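Bifunctional thiamine biosynthesis protein ThiDN (Methanocaldococcus jannaschii DSM 2661, PDB 2PHP) probably phosphorylates hydroxymethylpyrimidine and its monophosphate and, through its C-terminal ThiN domain, joins the resulting pyrophosphate to thiazole phosphate as thiamine phosphate. Local coordinates at residues K8-I19 with Y66-G74; P31-E39 with E157-A167. All coordinates share one frame; numbering follows the deposited sequence.

Both contacts belong to the C-terminal thiamine-phosphate synthase (ThiN) domain, and their centres lie about 14 Å apart. Contact 1 sets helix 8-22 against strand 71-73, an outermost strand of the seven-stranded mixed sheet within this chain. Contact 2 lies close to the chain's centre and brings the start of strand 159-164 and its flanking residues against the 31-34 turn and strand 37-40. Along the chain the segments alternate: 8-19, 31-39, 66-74, 157-167. They also touch directly: Asn14 ND2 lies 2.9 Å from Glu39 OE2, a probable hydrogen bond. Helix 8-22 packs on strands 71-73, 50-53 and 37-40 and, through Leu15 and Ala18, on Ala167 of helix 167-185, so both ends of the chain share this face.

Contact 1. Residues K8-I19 with Y66-G74; sequences KEKVIKNLSYAI and YIVGDIEFG
Lys8 and Phe73 meet at the start of helix 8-22, which packs on the end strand 71-73 of the mixed sheet in this ThiN domain, an alpha/beta fold of the AraD-like clan. The axes of helix segment 8-19 and strand 71-73 pass 9.3 Å apart and run roughly antiparallel, at 148°. The Lys8 chain can be followed outward along the Phe73 ring: CB lies 3.7 Å from CE2, CG comes closest at 3.5 Å from CZ, and CD rides over one face in a CH-pi contact, displaced toward the rim. With CG anti to the carbonyl carbon (chi1 -73°) and the chain extended from there, NZ is carried out over the same ring, 5.2 Å from its centroid, where any cation-pi attraction is weak. Val11 CG1 and Ile12 CD1 approach this ring obliquely from the next helical turn. An alanine in place of Phe73 would probably leave the methylenes of Lys8 without their aromatic support and open a gap beside Val11 and Ile12. Further along, Ile71 divides its branches between helix residues: CG2 meets Ile12 CD1 at 3.6 Å, while CD1 presses on Leu15 CB and on the backbone N of Ser16. Strand 50-53 backs this layer, with Ala51 touching Leu15 and Phe73, and Leu53 touching Ile71 and Ile67. Ile19 and Ile67 lie alongside, pointing opposite ways, with Ile19 CG2 3.5 Å from Ile67 CD1. Near the middle of the helix segment, Ile12 O accepts two bonds from opposite faces of its plane: one from Ser16 N, the other from Ser16 OG, 2.7 Å away and lying above the carbonyl plane.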
ATOM      1  N   LYS B   8       8.924   9.857  22.676  1.00 26.41           N
ATOM      2  CA  LYS B   8       8.192   9.543  21.454  1.00 29.24           C
ATOM      3  C   LYS B   8       8.822   8.434  20.623  1.00 27.77           C
ATOM      4  O   LYS B   8       8.111   7.623  20.032  1.00 27.18           O
ATOM      5  CB  LYS B   8       8.022  10.798  20.599  1.00 31.24           C
ATOM      6  CG  LYS B   8       7.012  11.781  21.161  1.00 33.15           C
ATOM      7  CD  LYS B   8       6.818  12.952  20.218  1.00 36.87           C
ATOM      8  CE  LYS B   8       5.762  13.907  20.735  1.00 39.72           C
ATOM      9  NZ  LYS B   8       5.516  15.037  19.786  1.00 42.89           N
ATOM     10  N   GLU B   9      10.151   8.397  20.574  1.00 27.34           N
ATOM     11  CA  GLU B   9      10.846   7.373  19.801  1.00 26.74           C
ATOM     12  C   GLU B   9      10.504   5.996  20.364  1.00 27.92           C
ATOM     13  O   GLU B   9      10.218   5.054  19.621  1.00 25.83           O
ATOM     14  CB  GLU B   9      12.361   7.591  19.862  1.00 27.83           C
ATOM     15  CG  GLU B   9      13.159   6.623  19.003  1.00 30.29           C
ATOM     16  CD  GLU B   9      14.663   6.784  19.163  1.00 32.88           C
ATOM     17  OE1 GLU B   9      15.128   7.923  19.394  1.00 33.71           O
ATOM     18  OE2 GLU B   9      15.381   5.771  19.042  1.00 34.14           O
ATOM     19  N   LYS B  10      10.546   5.874  21.686  1.00 26.72           N
ATOM     20  CA  LYS B  10      10.225   4.598  22.304  1.00 28.38           C
ATOM     21  C   LYS B  10       8.820   4.137  21.925  1.00 27.47           C
ATOM     22  O   LYS B  10       8.608   2.974  21.583  1.00 29.44           O
ATOM     23  CB  LYS B  10      10.367   4.684  23.826  1.00 29.44           C
ATOM     24  CG  LYS B  10      10.063   3.381  24.550  1.00 36.44           C
ATOM     25  CD  LYS B  10      11.149   2.344  24.304  1.00 39.51           C
ATOM     26  CE  LYS B  10      10.844   1.042  25.029  1.00 44.91           C
ATOM     27  NZ  LYS B  10      11.900   0.018  24.798  1.00 45.91           N
ATOM     28  N   VAL B  11       7.857   5.054  21.985  1.00 27.26           N
ATOM     29  CA  VAL B  11       6.472   4.738  21.640  1.00 26.38           C
ATOM     30  C   VAL B  11       6.345   4.300  20.178  1.00 27.30           C
ATOM     31  O   VAL B  11       5.694   3.294  19.877  1.00 26.52           O
ATOM     32  CB  VAL B  11       5.547   5.951  21.885  1.00 24.34           C
ATOM     33  CG1 VAL B  11       4.169   5.704  21.267  1.00 23.87           C
ATOM     34  CG2 VAL B  11       5.407   6.204  23.388  1.00 24.07           C
ATOM     35  N   ILE B  12       6.954   5.056  19.271  1.00 27.01           N
ATOM     36  CA  ILE B  12       6.903   4.707  17.855  1.00 27.33           C
ATOM     37  C   ILE B  12       7.519   3.324  17.629  1.00 27.44           C
ATOM     38  O   ILE B  12       6.990   2.532  16.854  1.00 26.48           O
ATOM     39  CB  ILE B  12       7.650   5.743  16.985  1.00 28.06           C
ATOM     40  CG1 ILE B  12       6.904   7.083  17.010  1.00 26.52           C
ATOM     41  CG2 ILE B  12       7.812   5.210  15.558  1.00 25.31           C
ATOM     42  CD1 ILE B  12       5.472   7.020  16.547  1.00 26.58           C
ATOM     43  N   LYS B  13       8.629   3.036  18.308  1.00 25.91           N
ATOM     44  CA  LYS B  13       9.283   1.735  18.163  1.00 26.99           C
ATOM     45  C   LYS B  13       8.416   0.584  18.696  1.00 26.93           C
ATOM     46  O   LYS B  13       8.401  -0.506  18.116  1.00 25.05           O
ATOM     47  CB  LYS B  13      10.642   1.709  18.880  1.00 27.32           C
ATOM     48  CG  LYS B  13      11.764   2.448  18.178  1.00 27.61           C
ATOM     49  CD  LYS B  13      13.119   2.111  18.805  1.00 32.18           C
ATOM     50  CE  LYS B  13      14.195   3.074  18.310  1.00 32.34           C
ATOM     51  NZ  LYS B  13      15.381   3.119  19.200  1.00 32.40           N
ATOM     52  N   ASN B  14       7.701   0.825  19.794  1.00 24.94           N
ATOM     53  CA  ASN B  14       6.846  -0.207  20.370  1.00 25.18           C
ATOM     54  C   ASN B  14       5.688  -0.514  19.431  1.00 24.59           C
ATOM     55  O   ASN B  14       5.388  -1.673  19.162  1.00 24.08           O
ATOM     56  CB  ASN B  14       6.304   0.230  21.733  1.00 24.36           C
ATOM     57  CG  ASN B  14       7.377   0.274  22.791  1.00 29.32           C
ATOM     58  OD1 ASN B  14       8.352  -0.479  22.727  1.00 29.08           O
ATOM     59  ND2 ASN B  14       7.200   1.143  23.782  1.00 31.29           N
ATOM     60  N   LEU B  15       5.041   0.533  18.931  1.00 24.72           N
ATOM     61  CA  LEU B  15       3.923   0.360  18.006  1.00 25.33           C
ATOM     62  C   LEU B  15       4.369  -0.353  16.730  1.00 26.73           C
ATOM     63  O   LEU B  15       3.690  -1.261  16.242  1.00 27.07           O
ATOM     64  CB  LEU B  15       3.311   1.719  17.654  1.00 23.34           C
ATOM     65  CG  LEU B  15       2.341   2.250  18.711  1.00 22.87           C
ATOM     66  CD1 LEU B  15       2.076   3.731  18.513  1.00 21.46           C
ATOM     67  CD2 LEU B  15       1.057   1.442  18.625  1.00 22.15           C
ATOM     68  N   SER B  16       5.512   0.068  16.195  1.00 25.81           N
ATOM     69  CA  SER B  16       6.056  -0.521  14.982  1.00 26.32           C
ATOM     70  C   SER B  16       6.334  -2.012  15.150  1.00 27.39           C
ATOM     71  O   SER B  16       6.009  -2.812  14.266  1.00 26.17           O
ATOM     72  CB  SER B  16       7.341   0.200  14.586  1.00 24.90           C
ATOM     73  OG  SER B  16       7.079   1.563  14.305  1.00 29.12           O
ATOM     74  N   TYR B  17       6.931  -2.397  16.275  1.00 25.98           N
ATOM     75  CA  TYR B  17       7.218  -3.809  16.484  1.00 27.33           C
ATOM     76  C   TYR B  17       5.923  -4.579  16.719  1.00 26.61           C
ATOM     77  O   TYR B  17       5.789  -5.717  16.282  1.00 26.87           O
ATOM     78  CB  TYR B  17       8.167  -4.017  17.673  1.00 27.36           C
ATOM     79  CG  TYR B  17       8.560  -5.466  17.835  1.00 29.91           C
ATOM     80  CD1 TYR B  17       9.275  -6.129  16.835  1.00 31.77           C
ATOM     81  CD2 TYR B  17       8.184  -6.189  18.963  1.00 30.41           C
ATOM     82  CE1 TYR B  17       9.604  -7.481  16.955  1.00 32.14           C
ATOM     83  CE2 TYR B  17       8.506  -7.536  19.095  1.00 31.88           C
ATOM     84  CZ  TYR B  17       9.213  -8.173  18.088  1.00 33.69           C
ATOM     85  OH  TYR B  17       9.514  -9.509  18.207  1.00 36.63           O
ATOM     86  N   ALA B  18       4.970  -3.959  17.411  1.00 25.56           N
ATOM     87  CA  ALA B  18       3.690  -4.610  17.664  1.00 25.76           C
ATOM     88  C   ALA B  18       3.023  -4.954  16.335  1.00 28.27           C
ATOM     89  O   ALA B  18       2.426  -6.023  16.200  1.00 29.06           O
ATOM     90  CB  ALA B  18       2.781  -3.697  18.479  1.00 23.15           C
ATOM     91  N   ILE B  19       3.135  -4.050  15.359  1.00 26.70           N
ATOM     92  CA  ILE B  19       2.535  -4.253  14.040  1.00 28.56           C
ATOM     93  C   ILE B  19       3.280  -5.361  13.280  1.00 28.72           C
ATOM     94  O   ILE B  19       2.664  -6.186  12.588  1.00 27.17           O
ATOM     95  CB  ILE B  19       2.565  -2.939  13.192  1.00 28.24           C
ATOM     96  CG1 ILE B  19       1.752  -1.841  13.882  1.00 28.93           C
ATOM     97  CG2 ILE B  19       2.005  -3.196  11.801  1.00 28.34           C
ATOM     98  CD1 ILE B  19       0.280  -2.160  14.018  1.00 31.59           C
ATOM     99  N   TYR B  66      -5.450  -6.104   5.834  1.00 26.41           N
ATOM    100  CA  TYR B  66      -4.614  -4.991   5.396  1.00 26.43           C
ATOM    101  C   TYR B  66      -4.326  -4.050   6.564  1.00 27.32           C
ATOM    102  O   TYR B  66      -5.240  -3.703   7.337  1.00 26.10           O
ATOM    103  CB  TYR B  66      -5.323  -4.149   4.326  1.00 25.00           C
ATOM    104  CG  TYR B  66      -5.660  -4.853   3.035  1.00 28.09           C
ATOM    105  CD1 TYR B  66      -4.661  -5.216   2.135  1.00 27.91           C
ATOM    106  CD2 TYR B  66      -6.989  -5.109   2.690  1.00 26.36           C
ATOM    107  CE1 TYR B  66      -4.977  -5.808   0.918  1.00 28.32           C
ATOM    108  CE2 TYR B  66      -7.314  -5.697   1.480  1.00 28.10           C
ATOM    109  CZ  TYR B  66      -6.299  -6.042   0.596  1.00 29.66           C
ATOM    110  OH  TYR B  66      -6.607  -6.604  -0.623  1.00 29.66           O
ATOM    111  N   ILE B  67      -3.071  -3.633   6.693  1.00 25.96           N
ATOM    112  CA  ILE B  67      -2.710  -2.668   7.724  1.00 26.52           C
ATOM    113  C   ILE B  67      -2.561  -1.361   6.945  1.00 26.49           C
ATOM    114  O   ILE B  67      -1.635  -1.197   6.150  1.00 24.55           O
ATOM    115  CB  ILE B  67      -1.417  -3.062   8.441  1.00 27.31           C
ATOM    116  CG1 ILE B  67      -1.630  -4.418   9.128  1.00 31.37           C
ATOM    117  CG2 ILE B  67      -1.061  -2.007   9.484  1.00 28.16           C
ATOM    118  CD1 ILE B  67      -0.487  -4.887   9.986  1.00 33.35           C
ATOM    119  N   VAL B  68      -3.494  -0.441   7.176  1.00 24.94           N
ATOM    120  CA  VAL B  68      -3.540   0.819   6.436  1.00 26.51           C
ATOM    121  C   VAL B  68      -3.103   2.086   7.167  1.00 28.47           C
ATOM    122  O   VAL B  68      -3.549   2.353   8.281  1.00 29.38           O
ATOM    123  CB  VAL B  68      -4.988   1.055   5.902  1.00 26.55           C
ATOM    124  CG1 VAL B  68      -5.015   2.221   4.897  1.00 24.68           C
ATOM    125  CG2 VAL B  68      -5.524  -0.236   5.268  1.00 26.68           C
ATOM    126  N   GLY B  69      -2.257   2.878   6.510  1.00 27.81           N
ATOM    127  CA  GLY B  69      -1.800   4.124   7.098  1.00 27.91           C
ATOM    128  C   GLY B  69      -0.448   4.048   7.789  1.00 30.21           C
ATOM    129  O   GLY B  69       0.238   3.020   7.740  1.00 29.77           O
ATOM    130  N   ASP B  70      -0.071   5.145   8.439  1.00 29.54           N
ATOM    131  CA  ASP B  70       1.206   5.241   9.137  1.00 30.96           C
ATOM    132  C   ASP B  70       0.985   5.482  10.614  1.00 30.57           C
ATOM    133  O   ASP B  70      -0.098   5.891  11.033  1.00 27.30           O
ATOM    134  CB  ASP B  70       2.029   6.410   8.584  1.00 32.84           C
ATOM    135  CG  ASP B  70       2.134   6.382   7.079  1.00 34.87           C
ATOM    136  OD1 ASP B  70       2.605   5.360   6.535  1.00 37.12           O
ATOM    137  OD2 ASP B  70       1.743   7.383   6.444  1.00 38.39           O
ATOM    138  N   ILE B  71       2.025   5.237  11.403  1.00 30.25           N
ATOM    139  CA  ILE B  71       1.928   5.469  12.826  1.00 30.89           C
ATOM    140  C   ILE B  71       2.297   6.917  13.071  1.00 30.47           C
ATOM    141  O   ILE B  71       3.384   7.355  12.718  1.00 31.03           O
ATOM    142  CB  ILE B  71       2.871   4.561  13.608  1.00 29.42           C
ATOM    143  CG1 ILE B  71       2.391   3.121  13.481  1.00 33.15           C
ATOM    144  CG2 ILE B  71       2.910   4.986  15.059  1.00 28.68           C
ATOM    145  CD1 ILE B  71       3.286   2.111  14.157  1.00 35.73           C
ATOM    146  N   GLU B  72       1.372   7.655  13.665  1.00 30.13           N
ATOM    147  CA  GLU B  72       1.594   9.052  13.949  1.00 31.08           C
ATOM    148  C   GLU B  72       0.862   9.450  15.223  1.00 30.43           C
ATOM    149  O   GLU B  72      -0.203   8.896  15.544  1.00 25.41           O
ATOM    150  CB  GLU B  72       1.092   9.900  12.779  1.00 35.19           C
ATOM    151  CG  GLU B  72       1.770   9.579  11.457  1.00 43.79           C
ATOM    152  CD  GLU B  72       2.721  10.675  11.009  1.00 48.82           C
ATOM    153  OE1 GLU B  72       3.578  11.093  11.822  1.00 50.90           O
ATOM    154  OE2 GLU B  72       2.598  11.102   9.839  1.00 51.45           O
ATOM    155  N   PHE B  73       1.438  10.410  15.946  1.00 26.76           N
ATOM    156  CA  PHE B  73       0.825  10.914  17.159  1.00 26.89           C
ATOM    157  C   PHE B  73      -0.418  11.717  16.791  1.00 27.83           C
ATOM    158  O   PHE B  73      -0.435  12.427  15.787  1.00 28.58           O
ATOM    159  CB  PHE B  73       1.809  11.805  17.922  1.00 26.38           C
ATOM    160  CG  PHE B  73       2.750  11.040  18.780  1.00 25.69           C
ATOM    161  CD1 PHE B  73       2.387  10.677  20.075  1.00 24.83           C
ATOM    162  CD2 PHE B  73       3.979  10.612  18.276  1.00 24.06           C
ATOM    163  CE1 PHE B  73       3.226   9.896  20.854  1.00 26.97           C
ATOM    164  CE2 PHE B  73       4.825   9.827  19.048  1.00 25.23           C
ATOM    165  CZ  PHE B  73       4.452   9.468  20.339  1.00 25.88           C
ATOM    166  N   GLY B  74      -1.452  11.604  17.614  1.00 27.89           N
ATOM    167  CA  GLY B  74      -2.677  12.320  17.349  1.00 28.25           C
ATOM    168  C   GLY B  74      -3.530  11.656  16.293  1.00 30.29           C
ATOM    169  O   GLY B  74      -4.589  12.154  15.948  1.00 29.99           O
TER

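Contact 2. Residues P31-E39 with E157-A167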
ATOM      1  N   PRO B  31     -13.108  -6.263  13.639  1.00 25.07           N
ATOM      2  CA  PRO B  31     -14.491  -5.776  13.634  1.00 26.85           C
ATOM      3  C   PRO B  31     -14.820  -5.115  12.297  1.00 29.21           C
ATOM      4  O   PRO B  31     -13.921  -4.834  11.502  1.00 27.07           O
ATOM      5  CB  PRO B  31     -14.510  -4.780  14.785  1.00 24.97           C
ATOM      6  CG  PRO B  31     -13.135  -4.196  14.723  1.00 25.86           C
ATOM      7  CD  PRO B  31     -12.247  -5.408  14.475  1.00 24.17           C
ATOM      8  N   GLU B  32     -16.103  -4.871  12.057  1.00 29.82           N
ATOM      9  CA  GLU B  32     -16.536  -4.247  10.816  1.00 32.20           C
ATOM     10  C   GLU B  32     -15.981  -2.847  10.656  1.00 30.04           C
ATOM     11  O   GLU B  32     -15.771  -2.387   9.536  1.00 30.91           O
ATOM     12  CB  GLU B  32     -18.065  -4.215  10.730  1.00 32.58           C
ATOM     13  CG  GLU B  32     -18.652  -5.560  10.398  1.00 40.80           C
ATOM     14  CD  GLU B  32     -17.979  -6.172   9.182  1.00 47.37           C
ATOM     15  OE1 GLU B  32     -18.063  -5.563   8.091  1.00 50.30           O
ATOM     16  OE2 GLU B  32     -17.356  -7.254   9.317  1.00 49.52           O
ATOM     17  N   VAL B  33     -15.743  -2.164  11.770  1.00 28.23           N
ATOM     18  CA  VAL B  33     -15.204  -0.814  11.695  1.00 28.49           C
ATOM     19  C   VAL B  33     -13.678  -0.820  11.639  1.00 28.18           C
ATOM     20  O   VAL B  33     -13.045   0.239  11.600  1.00 27.50           O
ATOM     21  CB  VAL B  33     -15.666   0.050  12.881  1.00 28.13           C
ATOM     22  CG1 VAL B  33     -17.166   0.221  12.819  1.00 28.97           C
ATOM     23  CG2 VAL B  33     -15.237  -0.582  14.204  1.00 29.68           C
ATOM     24  N   GLY B  34     -13.098  -2.019  11.620  1.00 25.26           N
ATOM     25  CA  GLY B  34     -11.654  -2.144  11.565  1.00 24.65           C
ATOM     26  C   GLY B  34     -11.018  -1.952  12.929  1.00 24.25           C
ATOM     27  O   GLY B  34     -11.631  -1.390  13.831  1.00 23.58           O
ATOM     28  N   SER B  35      -9.780  -2.409  13.081  1.00 23.02           N
ATOM     29  CA  SER B  35      -9.078  -2.271  14.351  1.00 24.71           C
ATOM     30  C   SER B  35      -7.962  -1.246  14.258  1.00 25.65           C
ATOM     31  O   SER B  35      -7.488  -0.921  13.173  1.00 25.87           O
ATOM     32  CB  SER B  35      -8.434  -3.597  14.767  1.00 23.24           C
ATOM     33  OG  SER B  35      -9.382  -4.628  14.904  1.00 31.77           O
ATOM     34  N   ASN B  36      -7.542  -0.740  15.409  1.00 24.85           N
ATOM     35  CA  ASN B  36      -6.419   0.184  15.444  1.00 25.88           C
ATOM     36  C   ASN B  36      -5.669  -0.129  16.729  1.00 25.74           C
ATOM     37  O   ASN B  36      -6.227  -0.731  17.649  1.00 28.77           O
ATOM     38  CB  ASN B  36      -6.882   1.645  15.444  1.00 25.80           C
ATOM     39  CG  ASN B  36      -5.776   2.608  14.979  1.00 26.43           C
ATOM     40  OD1 ASN B  36      -4.592   2.245  14.924  1.00 26.00           O
ATOM     41  ND2 ASN B  36      -6.162   3.836  14.650  1.00 24.14           N
ATOM     42  N   ILE B  37      -4.400   0.238  16.782  1.00 25.97           N
ATOM     43  CA  ILE B  37      -3.606   0.003  17.977  1.00 25.76           C
ATOM     44  C   ILE B  37      -2.918   1.327  18.300  1.00 26.41           C
ATOM     45  O   ILE B  37      -2.386   2.001  17.406  1.00 24.98           O
ATOM     46  CB  ILE B  37      -2.578  -1.142  17.758  1.00 26.36           C
ATOM     47  CG1 ILE B  37      -1.835  -1.435  19.068  1.00 27.02           C
ATOM     48  CG2 ILE B  37      -1.624  -0.784  16.642  1.00 23.81           C
ATOM     49  CD1 ILE B  37      -1.074  -2.737  19.065  1.00 28.51           C
ATOM     50  N   ALA B  38      -2.960   1.703  19.575  1.00 24.80           N
ATOM     51  CA  ALA B  38      -2.393   2.960  20.031  1.00 23.90           C
ATOM     52  C   ALA B  38      -1.575   2.831  21.309  1.00 25.43           C
ATOM     53  O   ALA B  38      -1.777   1.918  22.121  1.00 27.23           O
ATOM     54  CB  ALA B  38      -3.508   3.973  20.246  1.00 22.50           C
ATOM     55  N   GLU B  39      -0.652   3.767  21.483  1.00 24.85           N
ATOM     56  CA  GLU B  39       0.192   3.793  22.667  1.00 25.95           C
ATOM     57  C   GLU B  39       0.502   5.250  22.969  1.00 27.38           C
ATOM     58  O   GLU B  39       0.733   6.055  22.057  1.00 25.96           O
ATOM     59  CB  GLU B  39       1.487   3.018  22.436  1.00 26.91           C
ATOM     60  CG  GLU B  39       2.296   2.789  23.718  1.00 30.35           C
ATOM     61  CD  GLU B  39       3.580   2.001  23.477  1.00 35.86           C
ATOM     62  OE1 GLU B  39       3.507   0.896  22.888  1.00 37.77           O
ATOM     63  OE2 GLU B  39       4.666   2.479  23.885  1.00 38.90           O
ATOM     64  N   GLU B 157     -21.552  -1.549  16.747  1.00 31.14           N
ATOM     65  CA  GLU B 157     -21.219  -2.957  16.834  1.00 31.70           C
ATOM     66  C   GLU B 157     -20.478  -3.217  18.147  1.00 30.94           C
ATOM     67  O   GLU B 157     -19.718  -2.368  18.614  1.00 29.63           O
ATOM     68  CB  GLU B 157     -20.371  -3.358  15.619  1.00 35.11           C
ATOM     69  CG  GLU B 157     -18.906  -3.647  15.899  1.00 38.46           C
ATOM     70  CD  GLU B 157     -18.118  -3.895  14.618  1.00 41.98           C
ATOM     71  OE1 GLU B 157     -17.921  -2.937  13.839  1.00 42.79           O
ATOM     72  OE2 GLU B 157     -17.702  -5.049  14.383  1.00 43.92           O
ATOM     73  N   PRO B 158     -20.721  -4.380  18.779  1.00 29.86           N
ATOM     74  CA  PRO B 158     -20.048  -4.706  20.042  1.00 30.63           C
ATOM     75  C   PRO B 158     -18.522  -4.692  19.870  1.00 30.64           C
ATOM     76  O   PRO B 158     -18.025  -4.812  18.748  1.00 31.03           O
ATOM     77  CB  PRO B 158     -20.603  -6.095  20.384  1.00 29.03           C
ATOM     78  CG  PRO B 158     -20.978  -6.663  19.047  1.00 29.14           C
ATOM     79  CD  PRO B 158     -21.610  -5.476  18.365  1.00 29.13           C
HETATM   80  N   MSE B 159     -17.785  -4.555  20.972  1.00 29.38           N
HETATM   81  CA  MSE B 159     -16.327  -4.487  20.883  1.00 30.37           C
HETATM   82  C   MSE B 159     -15.566  -5.028  22.086  1.00 30.68           C
HETATM   83  O   MSE B 159     -16.041  -4.958  23.214  1.00 30.64           O
HETATM   84  CB  MSE B 159     -15.892  -3.029  20.694  1.00 32.01           C
HETATM   85  CG  MSE B 159     -14.494  -2.857  20.113  1.00 32.82           C
HETATM   86 SE   MSE B 159     -14.527  -3.338  18.225  1.00 42.95          SE
HETATM   87  CE  MSE B 159     -15.892  -2.069  17.688  1.00 36.04           C
ATOM     88  N   ILE B 160     -14.374  -5.561  21.830  1.00 29.86           N
ATOM     89  CA  ILE B 160     -13.498  -6.036  22.896  1.00 28.97           C
ATOM     90  C   ILE B 160     -12.265  -5.144  22.809  1.00 28.84           C
ATOM     91  O   ILE B 160     -11.649  -5.022  21.750  1.00 30.93           O
ATOM     92  CB  ILE B 160     -13.034  -7.495  22.707  1.00 27.97           C
ATOM     93  CG1 ILE B 160     -14.185  -8.463  22.987  1.00 26.91           C
ATOM     94  CG2 ILE B 160     -11.865  -7.784  23.656  1.00 24.98           C
ATOM     95  CD1 ILE B 160     -13.855  -9.902  22.656  1.00 27.18           C
ATOM     96  N   ARG B 161     -11.914  -4.504  23.911  1.00 28.82           N
ATOM     97  CA  ARG B 161     -10.749  -3.636  23.932  1.00 28.25           C
ATOM     98  C   ARG B 161      -9.686  -4.244  24.853  1.00 29.05           C
ATOM     99  O   ARG B 161      -9.942  -4.497  26.029  1.00 27.58           O
ATOM    100  CB  ARG B 161     -11.171  -2.235  24.391  1.00 30.39           C
ATOM    101  CG  ARG B 161     -12.329  -1.678  23.562  1.00 31.35           C
ATOM    102  CD  ARG B 161     -12.922  -0.401  24.133  1.00 34.06           C
ATOM    103  NE  ARG B 161     -14.049   0.069  23.322  1.00 34.99           N
ATOM    104  CZ  ARG B 161     -15.283  -0.431  23.377  1.00 35.15           C
ATOM    105  NH1 ARG B 161     -15.577  -1.421  24.220  1.00 35.49           N
ATOM    106  NH2 ARG B 161     -16.218   0.038  22.565  1.00 32.62           N
ATOM    107  N   VAL B 162      -8.506  -4.507  24.293  1.00 27.83           N
ATOM    108  CA  VAL B 162      -7.390  -5.087  25.029  1.00 27.71           C
ATOM    109  C   VAL B 162      -6.422  -3.968  25.443  1.00 30.95           C
ATOM    110  O   VAL B 162      -5.961  -3.196  24.603  1.00 31.78           O
ATOM    111  CB  VAL B 162      -6.651  -6.144  24.154  1.00 28.54           C
ATOM    112  CG1 VAL B 162      -5.463  -6.722  24.903  1.00 26.12           C
ATOM    113  CG2 VAL B 162      -7.623  -7.264  23.756  1.00 26.13           C
ATOM    114  N   LEU B 163      -6.132  -3.878  26.740  1.00 29.36           N
ATOM    115  CA  LEU B 163      -5.243  -2.842  27.266  1.00 28.70           C
ATOM    116  C   LEU B 163      -3.950  -3.444  27.813  1.00 29.13           C
ATOM    117  O   LEU B 163      -3.880  -4.644  28.082  1.00 28.89           O
ATOM    118  CB  LEU B 163      -5.945  -2.050  28.382  1.00 30.88           C
ATOM    119  CG  LEU B 163      -7.264  -1.328  28.065  1.00 32.64           C
ATOM    120  CD1 LEU B 163      -8.391  -2.336  27.935  1.00 33.81           C
ATOM    121  CD2 LEU B 163      -7.603  -0.343  29.177  1.00 34.26           C
ATOM    122  N   GLY B 164      -2.931  -2.608  27.985  1.00 27.97           N
ATOM    123  CA  GLY B 164      -1.659  -3.091  28.495  1.00 28.89           C
ATOM    124  C   GLY B 164      -0.674  -1.961  28.719  1.00 30.16           C
ATOM    125  O   GLY B 164      -0.995  -0.798  28.466  1.00 29.46           O
ATOM    126  N   ARG B 165       0.524  -2.302  29.187  1.00 29.72           N
ATOM    127  CA  ARG B 165       1.554  -1.302  29.463  1.00 31.41           C
ATOM    128  C   ARG B 165       2.081  -0.638  28.197  1.00 30.54           C
ATOM    129  O   ARG B 165       2.373   0.561  28.197  1.00 31.01           O
ATOM    130  CB  ARG B 165       2.699  -1.935  30.263  1.00 34.08           C
ATOM    131  CG  ARG B 165       2.252  -2.441  31.631  1.00 40.55           C
ATOM    132  CD  ARG B 165       3.336  -2.306  32.683  1.00 45.64           C
ATOM    133  NE  ARG B 165       3.229  -3.339  33.708  1.00 51.80           N
ATOM    134  CZ  ARG B 165       3.015  -4.629  33.454  1.00 55.56           C
ATOM    135  NH1 ARG B 165       2.890  -5.056  32.197  1.00 56.13           N
ATOM    136  NH2 ARG B 165       2.904  -5.496  34.455  1.00 56.86           N
ATOM    137  N   ASP B 166       2.217  -1.419  27.129  1.00 29.67           N
ATOM    138  CA  ASP B 166       2.661  -0.895  25.842  1.00 28.59           C
ATOM    139  C   ASP B 166       2.063  -1.731  24.718  1.00 28.39           C
ATOM    140  O   ASP B 166       1.491  -2.801  24.961  1.00 26.93           O
ATOM    141  CB  ASP B 166       4.192  -0.857  25.730  1.00 29.81           C
ATOM    142  CG  ASP B 166       4.836  -2.205  25.961  1.00 30.66           C
ATOM    143  OD1 ASP B 166       4.405  -3.206  25.339  1.00 31.60           O
ATOM    144  OD2 ASP B 166       5.792  -2.254  26.760  1.00 33.09           O
ATOM    145  N   ALA B 167       2.192  -1.235  23.491  1.00 27.18           N
ATOM    146  CA  ALA B 167       1.624  -1.908  22.331  1.00 28.27           C
ATOM    147  C   ALA B 167       2.045  -3.367  22.162  1.00 27.99           C
ATOM    148  O   ALA B 167       1.241  -4.196  21.737  1.00 27.81           O
ATOM    149  CB  ALA B 167       1.949  -1.118  21.058  1.00 25.97           C
TER
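Glu157 hydrogen-bonds through its carboxylate to the backbone of a type I turn running from Pro31 to Gly34. Its OE2 accepts from Glu32 N at 2.8 Å through the syn lone pair, and OE1 takes a weak, bent bond from Val33 N. The first torsion of Glu157 is off-staggered (chi1 109°) and the rest of the chain extended, which carries the carboxylate to the turn; Gly34 N closes the turn on Pro31 O. At the far end, Glu39 OE1 accepts a nearly straight bond (170°) from Ala167 N at 2.6 Å, met from above the carboxylate plane. CG of Glu39 stands anti to its backbone N (chi1 -169°) and the chain continues extended, bringing OE1 to the first turn of helix 167-185. Asp166, the N-cap residue, turns its own OD1 to Glu169 N.

These two ends bracket strands 37-40 and 159-164 of the mixed sheet, which are not neighbours: strand 95-100 runs between them, so the segments meet through side chains and flanking loops.

The other oxygen of Glu39, OE2, forms a salt bridge with Arg94.

Apolar packing fills in beside the polar ends. The selenium of Met159, present as selenomethionine, lies 3.7 Å from Pro31 CB, the two side chains crossing at about a right angle, and its CE reaches Val33 CG2. Ile37 CD1 packs on Ala167 CB at 4.0 Å. Val33 also packs on Val33 of a neighbouring subunit.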